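PmoF1 (Methylocystis sp. ATCC 49242, PDB 6P17) probably binds copper and helps handle it in a methanotroph, as PCu(A)C-type copper chaperones do. Local coordinates at residues A[31-36]-A[77-82]; A[41-46]-A[103-108]; A[23-28]-A[88-93]. All coordinates share one frame; numbering follows the deposited sequence.

Interaction 1: residues A[31-36]-A[77-82]; sequences AFIHNN and ITLAPG
Strands 27-35 and 75-91 run antiparallel as neighbours in the cupredoxin-like beta fold of the PCu(A)C family, and Ala31, Phe32 and Ile33 pair here with Leu79, Thr78 and Ile77. Two hydrogen-bonded pairs enclose a non-hydrogen-bonded one. In the first, Leu79 N gives a short bond to Ala31 O (2.7 Å), while Ala31 N reaches Leu79 O at 3.1 Å and less straight. The Ile33-Ile77 pair is more even, its two bonds running from Ile33 N to Ile77 O (2.9 Å) and from Ile77 N to Ile33 O (2.8 Å). Between them Phe32 and Thr78 lie side by side on one face of the sheet. Thr78 CG2, anti to the backbone N (OG1 at chi1 -68°), is thereby set at the ring edge, in plane and 3.8 Å from Phe32 CE1; OG1 approaches obliquely, 3.6 Å from Phe32 CD1. Lys76 makes a cation-pi contact with Phe32. On the other face Ile33 CD1 and Leu79 CD1 touch at 4.0 Å as their side chains slant across each other. Four backbone bonds thus satisfy the N-H and C=O groups of Ala31 and Ile33, holding the strands together while Ile33 and Leu79 pack against strand 69-71.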
# COMPACT_ATOMS: atom_id res chain seq x y z
N ALA A 31 0.31 -4.32 -3.35
CA ALA A 31 -1.11 -4.63 -3.53
C ALA A 31 -1.51 -4.43 -4.99
O ALA A 31 -0.78 -3.86 -5.80
CB ALA A 31 -2.02 -3.76 -2.65
N PHE A 32 -2.69 -4.96 -5.31
CA PHE A 32 -3.41 -4.63 -6.53
C PHE A 32 -4.48 -3.61 -6.16
O PHE A 32 -5.20 -3.80 -5.17
CB PHE A 32 -4.10 -5.85 -7.13
CG PHE A 32 -3.17 -6.92 -7.61
CD1 PHE A 32 -1.90 -6.62 -8.06
CD2 PHE A 32 -3.58 -8.24 -7.64
CE1 PHE A 32 -1.05 -7.62 -8.52
CE2 PHE A 32 -2.76 -9.24 -8.09
CZ PHE A 32 -1.48 -8.93 -8.53
N ILE A 33 -4.60 -2.54 -6.95
CA ILE A 33 -5.66 -1.57 -6.76
C ILE A 33 -6.44 -1.44 -8.05
O ILE A 33 -5.88 -0.99 -9.07
CB ILE A 33 -5.12 -0.21 -6.32
CG1 ILE A 33 -4.29 -0.38 -5.05
CG2 ILE A 33 -6.29 0.72 -6.04
CD1 ILE A 33 -3.38 0.81 -4.76
N HIS A 34 -7.71 -1.80 -8.02
CA HIS A 34 -8.58 -1.67 -9.19
C HIS A 34 -9.33 -0.35 -9.11
O HIS A 34 -9.77 0.04 -8.04
CB HIS A 34 -9.59 -2.80 -9.25
CG HIS A 34 -8.98 -4.16 -9.29
ND1 HIS A 34 -8.96 -4.92 -10.44
CD2 HIS A 34 -8.38 -4.90 -8.33
CE1 HIS A 34 -8.38 -6.08 -10.18
NE2 HIS A 34 -8.02 -6.09 -8.92
N ASN A 35 -9.46 0.34 -10.22
CA ASN A 35 -10.41 1.44 -10.34
C ASN A 35 -11.49 0.96 -11.29
O ASN A 35 -11.25 0.87 -12.50
CB ASN A 35 -9.73 2.72 -10.85
CG ASN A 35 -10.68 3.91 -10.89
OD1 ASN A 35 -11.89 3.77 -10.70
ND2 ASN A 35 -10.13 5.09 -11.13
N ASN A 36 -12.66 0.61 -10.75
CA ASN A 36 -13.77 0.13 -11.57
C ASN A 36 -14.72 1.24 -11.98
O ASN A 36 -15.78 0.96 -12.54
CB ASN A 36 -14.55 -0.97 -10.84
CG ASN A 36 -13.67 -2.13 -10.43
OD1 ASN A 36 -12.90 -2.67 -11.23
ND2 ASN A 36 -13.78 -2.52 -9.16
N ILE A 77 -3.98 -1.22 -11.18
CA ILE A 77 -2.60 -0.81 -10.99
C ILE A 77 -1.95 -1.78 -10.02
O ILE A 77 -2.56 -2.15 -9.00
CB ILE A 77 -2.51 0.63 -10.44
CG1 ILE A 77 -3.16 1.59 -11.43
CG2 ILE A 77 -1.05 1.02 -10.17
CD1 ILE A 77 -2.45 1.64 -12.78
N THR A 78 -0.72 -2.17 -10.31
CA THR A 78 0.02 -3.12 -9.48
C THR A 78 1.10 -2.41 -8.67
O THR A 78 1.95 -1.71 -9.24
CB THR A 78 0.65 -4.20 -10.36
OG1 THR A 78 -0.39 -5.00 -10.92
CG2 THR A 78 1.58 -5.09 -9.55
N LEU A 79 1.09 -2.59 -7.35
CA LEU A 79 2.21 -2.22 -6.50
C LEU A 79 2.96 -3.50 -6.18
O LEU A 79 2.38 -4.42 -5.59
CB LEU A 79 1.77 -1.51 -5.22
CG LEU A 79 1.39 -0.03 -5.24
CD1 LEU A 79 0.31 0.29 -6.30
CD2 LEU A 79 0.91 0.41 -3.84
N ALA A 80 4.23 -3.57 -6.55
CA ALA A 80 4.93 -4.85 -6.51
C ALA A 80 6.43 -4.59 -6.44
O ALA A 80 6.89 -3.49 -6.77
CB ALA A 80 4.58 -5.70 -7.74
N PRO A 81 7.21 -5.58 -5.98
CA PRO A 81 8.67 -5.41 -5.94
C PRO A 81 9.21 -4.94 -7.27
O PRO A 81 8.86 -5.48 -8.33
CB PRO A 81 9.18 -6.82 -5.61
CG PRO A 81 8.06 -7.46 -4.86
CD PRO A 81 6.79 -6.89 -5.46
N GLY A 82 10.06 -3.92 -7.22
CA GLY A 82 10.64 -3.38 -8.43
C GLY A 82 9.74 -2.45 -9.20
O GLY A 82 10.14 -2.00 -10.28

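Interaction 2: residues A[41-46]-A[103-108]; sequences DKLVAV and MTLVFE
Lys42 and Glu108 join the end of strand 101-107 to strand 41-48, side chain and backbone together. From Lys42 CB, CG turns between the backbone N and the carbonyl carbon (chi1 46°) and meets Glu108 OE1 at 3.3 Å and Glu108 CB at 3.5 Å. CD and CE then pass along Glu108 OE1, and bends at the last two torsions bring NZ to OE1 in a 3.2 Å salt bridge, approached from above the carboxylate plane. Lys42 O meanwhile accepts Glu108 N at 2.9 Å. With an alanine here, the Glu108 carboxylate would probably lose its charge partner and be free to turn. Farther along, Val44 and Ala45 both face Val106 in a classic beta bulge: Val106 O takes a good bond from Val44 N (2.9 Å) and a weak one from Ala45 N. On the inner face Leu43 CD1 sits over one face of the Phe107 ring, a CH-pi contact 4.1 Å from the centroid, and Val46 CG1 presses tightly on Met103 CE (3.4 Å). Phe107 also packs on Leu10 and Val12, so the pair lies between strands 69-71 and 111-120 with strand 10-18 across its inner face.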
# COMPACT_ATOMS: atom_id res chain seq x y z
N ASP A 41 -8.66 8.31 -9.86
CA ASP A 41 -8.43 8.52 -8.45
C ASP A 41 -6.93 8.39 -8.23
O ASP A 41 -6.17 8.16 -9.17
CB ASP A 41 -9.23 7.53 -7.58
CG ASP A 41 -9.63 8.12 -6.23
OD1 ASP A 41 -8.91 9.01 -5.71
OD2 ASP A 41 -10.67 7.73 -5.67
N LYS A 42 -6.51 8.56 -6.99
CA LYS A 42 -5.12 8.32 -6.65
C LYS A 42 -5.03 7.93 -5.19
O LYS A 42 -5.84 8.34 -4.37
CB LYS A 42 -4.24 9.55 -6.94
CG LYS A 42 -4.77 10.86 -6.46
CD LYS A 42 -3.75 11.97 -6.74
CE LYS A 42 -3.59 12.21 -8.22
NZ LYS A 42 -4.42 13.34 -8.70
N LEU A 43 -4.03 7.11 -4.88
CA LEU A 43 -3.68 6.81 -3.50
C LEU A 43 -2.69 7.88 -3.04
O LEU A 43 -1.60 8.00 -3.61
CB LEU A 43 -3.10 5.41 -3.38
CG LEU A 43 -2.53 5.05 -2.01
CD1 LEU A 43 -3.65 4.79 -1.00
CD2 LEU A 43 -1.56 3.89 -2.14
N VAL A 44 -3.06 8.65 -2.03
CA VAL A 44 -2.28 9.82 -1.66
C VAL A 44 -1.54 9.66 -0.34
O VAL A 44 -0.54 10.35 -0.12
CB VAL A 44 -3.13 11.11 -1.63
CG1 VAL A 44 -3.65 11.41 -3.01
CG2 VAL A 44 -4.27 10.97 -0.63
N ALA A 45 -1.99 8.78 0.55
CA ALA A 45 -1.28 8.63 1.80
C ALA A 45 -1.63 7.27 2.37
O ALA A 45 -2.60 6.63 1.97
CB ALA A 45 -1.61 9.74 2.80
N VAL A 46 -0.80 6.85 3.31
CA VAL A 46 -1.01 5.61 4.04
C VAL A 46 -0.68 5.89 5.50
O VAL A 46 0.33 6.53 5.81
CB VAL A 46 -0.15 4.47 3.48
CG1 VAL A 46 -0.29 3.21 4.33
CG2 VAL A 46 -0.52 4.18 2.05
N MET A 103 -3.69 -1.04 8.52
CA MET A 103 -3.21 0.09 7.74
C MET A 103 -4.42 0.83 7.21
O MET A 103 -5.44 0.21 6.86
CB MET A 103 -2.34 -0.33 6.54
CG MET A 103 -1.02 -1.01 6.85
SD MET A 103 -0.39 -1.69 5.29
CE MET A 103 0.20 -0.19 4.52
N THR A 104 -4.29 2.15 7.11
CA THR A 104 -5.33 2.98 6.51
C THR A 104 -4.81 3.53 5.20
O THR A 104 -3.76 4.19 5.17
CB THR A 104 -5.76 4.11 7.44
OG1 THR A 104 -6.36 3.59 8.64
CG2 THR A 104 -6.78 4.98 6.72
N LEU A 105 -5.52 3.23 4.11
CA LEU A 105 -5.21 3.80 2.81
C LEU A 105 -6.10 5.01 2.58
O LEU A 105 -7.31 4.96 2.84
CB LEU A 105 -5.42 2.78 1.69
CG LEU A 105 -4.19 1.93 1.34
CD1 LEU A 105 -3.51 1.33 2.58
CD2 LEU A 105 -4.52 0.84 0.31
N VAL A 106 -5.51 6.11 2.10
CA VAL A 106 -6.25 7.35 1.85
C VAL A 106 -6.24 7.60 0.35
O VAL A 106 -5.17 7.82 -0.24
CB VAL A 106 -5.64 8.55 2.60
CG1 VAL A 106 -6.55 9.77 2.46
CG2 VAL A 106 -5.36 8.23 4.06
N PHE A 107 -7.43 7.63 -0.26
CA PHE A 107 -7.59 7.96 -1.66
C PHE A 107 -8.13 9.37 -1.82
O PHE A 107 -8.96 9.83 -1.02
CB PHE A 107 -8.53 6.95 -2.34
CG PHE A 107 -8.01 5.54 -2.30
CD1 PHE A 107 -7.11 5.09 -3.26
CD2 PHE A 107 -8.42 4.67 -1.31
CE1 PHE A 107 -6.63 3.79 -3.23
CE2 PHE A 107 -7.95 3.37 -1.28
CZ PHE A 107 -7.05 2.93 -2.24
N GLU A 108 -7.67 10.06 -2.88
CA GLU A 108 -8.03 11.46 -3.10
C GLU A 108 -9.54 11.66 -3.15
O GLU A 108 -10.06 12.64 -2.60
CB GLU A 108 -7.38 11.98 -4.38
CG GLU A 108 -7.67 13.47 -4.67
CD GLU A 108 -7.10 13.94 -6.01
OE1 GLU A 108 -7.11 13.15 -6.98
OE2 GLU A 108 -6.65 15.11 -6.10

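Interaction 3: residues A[23-28]-A[88-93]; sequences GEKNAS and LLDAKK
Leu89 CD2 lies almost straight over one face of the Asn26 amide, 3.8 Å from Asn26 CG, while Asp90 N reaches the amide's OD1 in the carbonyl plane at 3.1 Å, its N-H pointing at the oxygen within about 20° of straight. The same oxygen lies 3.3 Å from Leu89 CA, and Asn26 CB is 3.3 Å from Leu88 O. Asn26 CG is anti to its carbonyl carbon (chi1 -54°), a setting that carries the amide across to the Asp90 backbone. The other flat group, the Asp90 carboxylate, is met by Lys25 NZ almost in line with the C-O bond of OD1, a 3.1 Å salt bridge between side chains lying alongside each other. Next to these groups the backbones pair: Ala27 with Leu88 is an antiparallel hydrogen-bonded pair, Leu88 N reaching Ala27 O at 2.7 Å and Ala27 N reaching Leu88 O at 2.8 Å. Past the corner that strand 75-91 turns at Asp90, Ala91 N binds Lys25 O (2.8 Å). Ala27, Leu88 and Ala91 all pack on Phe51 of strand 51-57. The Asn26 side chain thus adds a side-chain-to-backbone bond to Asp90 N at the corner, and the Lys25-Asp90 charge pair, on exposed residues, adds a link that solvent would probably weaken.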
# COMPACT_ATOMS: atom_id res chain seq x y z
N GLY A 23 17.40 -7.25 11.35
CA GLY A 23 18.10 -5.98 11.50
C GLY A 23 17.33 -4.77 11.01
O GLY A 23 17.39 -3.70 11.62
N GLU A 24 16.60 -4.93 9.91
CA GLU A 24 16.03 -3.80 9.20
C GLU A 24 14.95 -3.10 10.02
O GLU A 24 14.33 -3.67 10.92
CB GLU A 24 15.46 -4.24 7.85
CG GLU A 24 16.45 -4.18 6.69
CD GLU A 24 16.80 -2.76 6.28
OE1 GLU A 24 17.76 -2.59 5.50
OE2 GLU A 24 16.12 -1.80 6.73
N LYS A 25 14.73 -1.82 9.69
CA LYS A 25 13.72 -0.99 10.32
C LYS A 25 12.57 -0.61 9.39
O LYS A 25 11.58 -0.04 9.85
CB LYS A 25 14.35 0.31 10.85
CG LYS A 25 15.62 0.11 11.66
CD LYS A 25 16.45 1.39 11.66
CE LYS A 25 15.59 2.61 11.99
NZ LYS A 25 16.09 3.86 11.35
N ASN A 26 12.70 -0.89 8.09
CA ASN A 26 11.72 -0.48 7.10
C ASN A 26 11.08 -1.70 6.45
O ASN A 26 11.57 -2.83 6.57
CB ASN A 26 12.35 0.42 6.03
CG ASN A 26 13.09 1.61 6.62
OD1 ASN A 26 12.64 2.24 7.57
ND2 ASN A 26 14.24 1.93 6.04
N ALA A 27 9.97 -1.46 5.75
CA ALA A 27 9.26 -2.50 5.01
C ALA A 27 8.67 -1.88 3.74
O ALA A 27 8.64 -0.65 3.57
CB ALA A 27 8.16 -3.15 5.86
N SER A 28 8.22 -2.74 2.84
CA SER A 28 7.64 -2.34 1.56
C SER A 28 6.25 -2.94 1.42
O SER A 28 6.10 -4.16 1.52
CB SER A 28 8.53 -2.77 0.39
OG SER A 28 9.79 -2.14 0.46
N LEU A 88 7.33 1.68 4.16
CA LEU A 88 6.97 1.80 5.56
C LEU A 88 8.26 2.00 6.34
O LEU A 88 9.17 1.16 6.25
CB LEU A 88 6.20 0.57 6.04
CG LEU A 88 4.99 0.14 5.20
CD1 LEU A 88 4.22 -1.01 5.85
CD2 LEU A 88 4.05 1.30 4.93
N LEU A 89 8.36 3.11 7.08
CA LEU A 89 9.60 3.58 7.67
C LEU A 89 9.57 3.51 9.20
O LEU A 89 8.58 3.90 9.82
CB LEU A 89 9.88 5.03 7.25
CG LEU A 89 9.87 5.25 5.73
CD1 LEU A 89 10.06 6.72 5.38
CD2 LEU A 89 10.93 4.40 5.08
N ASP A 90 10.67 3.02 9.79
CA ASP A 90 10.90 3.11 11.23
C ASP A 90 9.87 2.29 12.01
O ASP A 90 9.01 2.82 12.71
CB ASP A 90 10.89 4.57 11.71
CG ASP A 90 12.02 5.41 11.12
OD1 ASP A 90 13.19 4.99 11.23
OD2 ASP A 90 11.73 6.49 10.56
N ALA A 91 10.00 0.97 11.88
CA ALA A 91 9.09 0.04 12.55
C ALA A 91 9.13 0.24 14.06
O ALA A 91 10.20 0.28 14.68
CB ALA A 91 9.47 -1.40 12.21
N LYS A 92 7.94 0.37 14.66
CA LYS A 92 7.85 0.52 16.11
C LYS A 92 7.88 -0.84 16.81
O LYS A 92 8.58 -1.00 17.82
CB LYS A 92 6.56 1.26 16.48
CG LYS A 92 6.41 2.62 15.82
CD LYS A 92 5.24 3.39 16.42
CE LYS A 92 5.10 4.77 15.80
NZ LYS A 92 6.36 5.58 15.91
N LYS A 93 7.14 -1.81 16.30
CA LYS A 93 7.05 -3.13 16.90
C LYS A 93 7.49 -4.19 15.90
O LYS A 93 7.58 -3.96 14.70
CB LYS A 93 5.63 -3.42 17.40
CG LYS A 93 5.17 -2.53 18.55
CD LYS A 93 3.75 -2.89 18.97
CE LYS A 93 3.26 -1.99 20.09
NZ LYS A 93 3.98 -2.24 21.37

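How the interactions relate
Interactions 1 and 3 join the same two strands, 27-35 and 75-91, at different places: their centres are about 21 Å apart on opposite sides of the chain's centre, with interaction 3 at the outer end. Interaction 2 joins the strands that follow each of these in the chain, 41-48 and 101-107, and its centre is about 13 Å from that of interaction 1 and 20 Å from that of interaction 3. It touches both mainly through apolar side chains, Phe107 CE1 lying 4.2 Å from Ile33 CG2, and Met103 CE 4.1 Å from Leu88 CD2. Phe107 and Met103 therefore connect the two strand pairings across the interior.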